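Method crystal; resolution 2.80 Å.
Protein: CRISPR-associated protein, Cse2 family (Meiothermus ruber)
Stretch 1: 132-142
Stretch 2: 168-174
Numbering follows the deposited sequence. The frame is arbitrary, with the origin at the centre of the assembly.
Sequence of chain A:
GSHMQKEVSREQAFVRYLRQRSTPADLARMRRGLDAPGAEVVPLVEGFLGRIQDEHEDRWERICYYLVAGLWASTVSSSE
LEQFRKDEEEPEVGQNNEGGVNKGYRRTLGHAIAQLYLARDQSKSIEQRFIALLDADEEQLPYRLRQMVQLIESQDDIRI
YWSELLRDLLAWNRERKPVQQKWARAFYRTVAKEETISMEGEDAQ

Stretch 1 (132-142) ALLDADEEQLP
Stretch 2 168-174: DLLAWNR

The contact is a small, tryptophan-centred packing of two helix-and-turn segments of one chain, in which the indole of Trp 172 lies against Leu 141 by one face and is held at its edge by a single hydrogen bond to the backbone of the other stretch; 347 Å² is buried, both sides summed.

Stretch 1 enters at Ala 132 on the last part of a helix that begins earlier in the chain. Backbone bonds run from Asp 135 N to Ala 132 O (3.2 Å) and from Ala 136 N to Leu 133 O (3.1 Å), and the chain then opens at Ala 136 (phi/psi -53/142) and Asp 137 (-92/176). Residues 138-140 return to helical angles, and Leu 141 and Pro 142 lie in the following helix. Two bonds tie this corner together: Gln 140 N donates to Asp 137 OD1 (2.8 Å, 154°), with Asp 137 in chi1 p, and Leu 141 N to Asp 137 O (2.9 Å).

Stretch 2 brings in a helix through Asp 168 and Leu 169, then a type I turn from Ala 171 to Arg 174, closed by Arg 174 N to Ala 171 O at 3.1 Å. Trp 172 N also bonds to Leu 169 O (3.1 Å). The register is set by CA of Glu 138 to CA of Asn 173, 7.7 Å, and CA of Leu 141 to CA of Leu 169, 9.0 Å, so the pairing runs in opposing senses, the numbers rising in stretch 1 as they fall in stretch 2.

The CA-to-CB bond of Trp 172 points toward stretch 1, and chi1 -158° (t) with chi2 -103° places the indole against the carbonyls of Leu 133 and Ala 136 at its edge, with Leu 141 CD2 over one face. Its NE1 donates to Ala 136 O at 3.2 Å and 165°, a nearly straight bond that satisfies the indole N-H at a carbonyl near the ring plane. Leu 133 O also sits at the edge, 3.6 Å from Trp 172 CZ2.

Leu 141, likewise directed toward its partner (chi1 178°, t; chi2 54°, p), covers one ring face. Its CD2 stands 3.5 Å from the centroid of the five-membered ring of Trp 172, only 6° off the normal, so a methyl C-H can meet the pi cloud. The same Leu 141 CD2 lies 3.7 Å from CD2 of Leu 169 (chi1 m, chi2 t), extending the apolar patch.

At the exposed margin, Glu 138 (chi1 -81°, m; chi2 159°, t) reaches Asn 173 (chi1 -49°, m; chi2 -59°), with Glu 138 CG 3.1 Å from Asn 173 OD1. Glu 138 OE2 is 3.3 Å from Asn 173 OD1, but both are acceptors and no hydrogen bond forms.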

# COMPACT_ATOMS: atom_id res chain seq x y z
N ALA A 132 13.60 -7.88 1.38
CA ALA A 132 14.11 -7.13 0.25
C ALA A 132 13.30 -5.86 0.09
O ALA A 132 13.85 -4.82 -0.24
CB ALA A 132 14.06 -7.95 -0.99
N LEU A 133 11.99 -5.97 0.30
CA LEU A 133 11.11 -4.82 0.29
C LEU A 133 11.53 -3.80 1.34
O LEU A 133 11.66 -2.61 1.04
CB LEU A 133 9.67 -5.27 0.51
CG LEU A 133 8.59 -4.20 0.41
CD1 LEU A 133 8.49 -3.63 -0.97
CD2 LEU A 133 7.28 -4.77 0.82
N LEU A 134 11.80 -4.23 2.56
CA LEU A 134 12.19 -3.26 3.59
C LEU A 134 13.52 -2.57 3.29
O LEU A 134 13.82 -1.53 3.88
CB LEU A 134 12.22 -3.90 4.97
CG LEU A 134 10.96 -4.54 5.54
CD1 LEU A 134 11.23 -5.09 6.93
CD2 LEU A 134 9.85 -3.53 5.58
N ASP A 135 14.33 -3.14 2.39
CA ASP A 135 15.63 -2.56 2.02
C ASP A 135 15.54 -1.52 0.90
O ASP A 135 16.47 -0.76 0.68
CB ASP A 135 16.59 -3.64 1.56
CG ASP A 135 17.32 -4.30 2.69
OD1 ASP A 135 18.00 -3.57 3.45
OD2 ASP A 135 17.22 -5.54 2.82
N ALA A 136 14.43 -1.54 0.16
CA ALA A 136 14.30 -0.75 -1.03
C ALA A 136 14.62 0.70 -0.76
O ALA A 136 14.30 1.22 0.30
CB ALA A 136 12.90 -0.88 -1.57
N ASP A 137 15.29 1.35 -1.71
CA ASP A 137 15.34 2.80 -1.75
C ASP A 137 14.21 3.33 -2.63
O ASP A 137 13.44 2.57 -3.23
CB ASP A 137 16.70 3.27 -2.24
CG ASP A 137 17.04 2.78 -3.65
OD1 ASP A 137 16.10 2.44 -4.42
OD2 ASP A 137 18.26 2.76 -3.99
N GLU A 138 14.09 4.65 -2.69
CA GLU A 138 13.06 5.31 -3.47
C GLU A 138 12.92 4.69 -4.86
O GLU A 138 11.81 4.48 -5.34
CB GLU A 138 13.38 6.80 -3.59
CG GLU A 138 12.98 7.63 -2.39
CD GLU A 138 13.73 8.96 -2.32
OE1 GLU A 138 13.22 9.96 -2.88
OE2 GLU A 138 14.82 9.01 -1.69
N GLU A 139 14.04 4.42 -5.53
CA GLU A 139 13.96 3.92 -6.90
C GLU A 139 13.48 2.47 -6.98
O GLU A 139 12.75 2.10 -7.89
CB GLU A 139 15.29 4.09 -7.61
CG GLU A 139 15.87 5.47 -7.46
CD GLU A 139 17.41 5.46 -7.55
OE1 GLU A 139 18.09 4.96 -6.61
OE2 GLU A 139 17.93 5.96 -8.58
N GLN A 140 13.89 1.66 -6.01
CA GLN A 140 13.55 0.26 -5.98
C GLN A 140 12.13 0.03 -5.53
O GLN A 140 11.51 -0.97 -5.90
CB GLN A 140 14.47 -0.47 -5.05
CG GLN A 140 15.79 -0.72 -5.70
CD GLN A 140 16.94 -0.79 -4.74
OE1 GLN A 140 18.06 -0.96 -5.17
NE2 GLN A 140 16.69 -0.66 -3.45
N LEU A 141 11.61 0.95 -4.72
CA LEU A 141 10.38 0.68 -4.02
C LEU A 141 9.17 0.46 -4.92
O LEU A 141 8.46 -0.53 -4.77
CB LEU A 141 10.12 1.76 -2.98
CG LEU A 141 8.82 1.63 -2.19
CD1 LEU A 141 8.67 0.27 -1.52
CD2 LEU A 141 8.77 2.76 -1.17
N PRO A 142 8.93 1.36 -5.89
CA PRO A 142 7.67 1.16 -6.60
C PRO A 142 7.64 -0.24 -7.20
O PRO A 142 6.62 -0.90 -7.17
CB PRO A 142 7.72 2.23 -7.69
CG PRO A 142 8.59 3.28 -7.13
CD PRO A 142 9.66 2.53 -6.41
N ASP A 168 2.18 5.49 4.70
CA ASP A 168 3.43 4.81 5.00
C ASP A 168 4.45 5.04 3.91
O ASP A 168 5.58 5.44 4.20
CB ASP A 168 3.20 3.32 5.25
CG ASP A 168 2.76 3.02 6.68
OD1 ASP A 168 2.91 3.89 7.56
OD2 ASP A 168 2.24 1.91 6.93
N LEU A 169 4.05 4.83 2.66
CA LEU A 169 4.93 5.19 1.56
C LEU A 169 5.38 6.64 1.64
O LEU A 169 6.54 6.93 1.39
CB LEU A 169 4.27 4.93 0.22
CG LEU A 169 3.96 3.47 -0.05
CD1 LEU A 169 3.30 3.33 -1.41
CD2 LEU A 169 5.23 2.62 0.01
N LEU A 170 4.50 7.57 2.03
CA LEU A 170 4.91 8.95 2.03
C LEU A 170 6.07 9.16 2.97
O LEU A 170 6.86 10.06 2.78
CB LEU A 170 3.77 9.89 2.36
CG LEU A 170 2.76 10.13 1.22
CD1 LEU A 170 1.39 10.48 1.79
CD2 LEU A 170 3.22 11.17 0.19
N ALA A 171 6.19 8.30 3.98
CA ALA A 171 7.17 8.53 5.05
C ALA A 171 8.37 7.58 4.98
O ALA A 171 9.22 7.57 5.87
CB ALA A 171 6.52 8.50 6.40
N TRP A 172 8.43 6.85 3.88
CA TRP A 172 9.54 5.97 3.57
C TRP A 172 10.95 6.51 3.80
O TRP A 172 11.78 5.79 4.31
CB TRP A 172 9.42 5.48 2.14
CG TRP A 172 10.15 4.23 1.90
CD1 TRP A 172 11.35 4.10 1.26
CD2 TRP A 172 9.76 2.94 2.29
NE1 TRP A 172 11.72 2.78 1.22
CE2 TRP A 172 10.75 2.04 1.84
CE3 TRP A 172 8.64 2.43 2.98
CZ2 TRP A 172 10.68 0.66 2.07
CZ3 TRP A 172 8.56 1.05 3.22
CH2 TRP A 172 9.58 0.19 2.77
N ASN A 173 11.23 7.77 3.43
CA ASN A 173 12.59 8.32 3.55
C ASN A 173 12.84 9.06 4.83
O ASN A 173 13.72 9.90 4.88
CB ASN A 173 12.92 9.26 2.38
CG ASN A 173 12.57 8.65 1.03
OD1 ASN A 173 13.10 7.58 0.70
ND2 ASN A 173 11.66 9.28 0.27
N ARG A 174 12.07 8.77 5.88
CA ARG A 174 12.33 9.42 7.16
C ARG A 174 13.54 8.80 7.81
O ARG A 174 13.82 7.63 7.55
CB ARG A 174 11.16 9.28 8.10
CG ARG A 174 10.01 10.18 7.79
CD ARG A 174 9.33 10.50 9.10
NE ARG A 174 7.95 10.94 8.92
CZ ARG A 174 7.26 11.59 9.86
NH1 ARG A 174 7.83 11.88 11.03
NH2 ARG A 174 6.01 11.96 9.61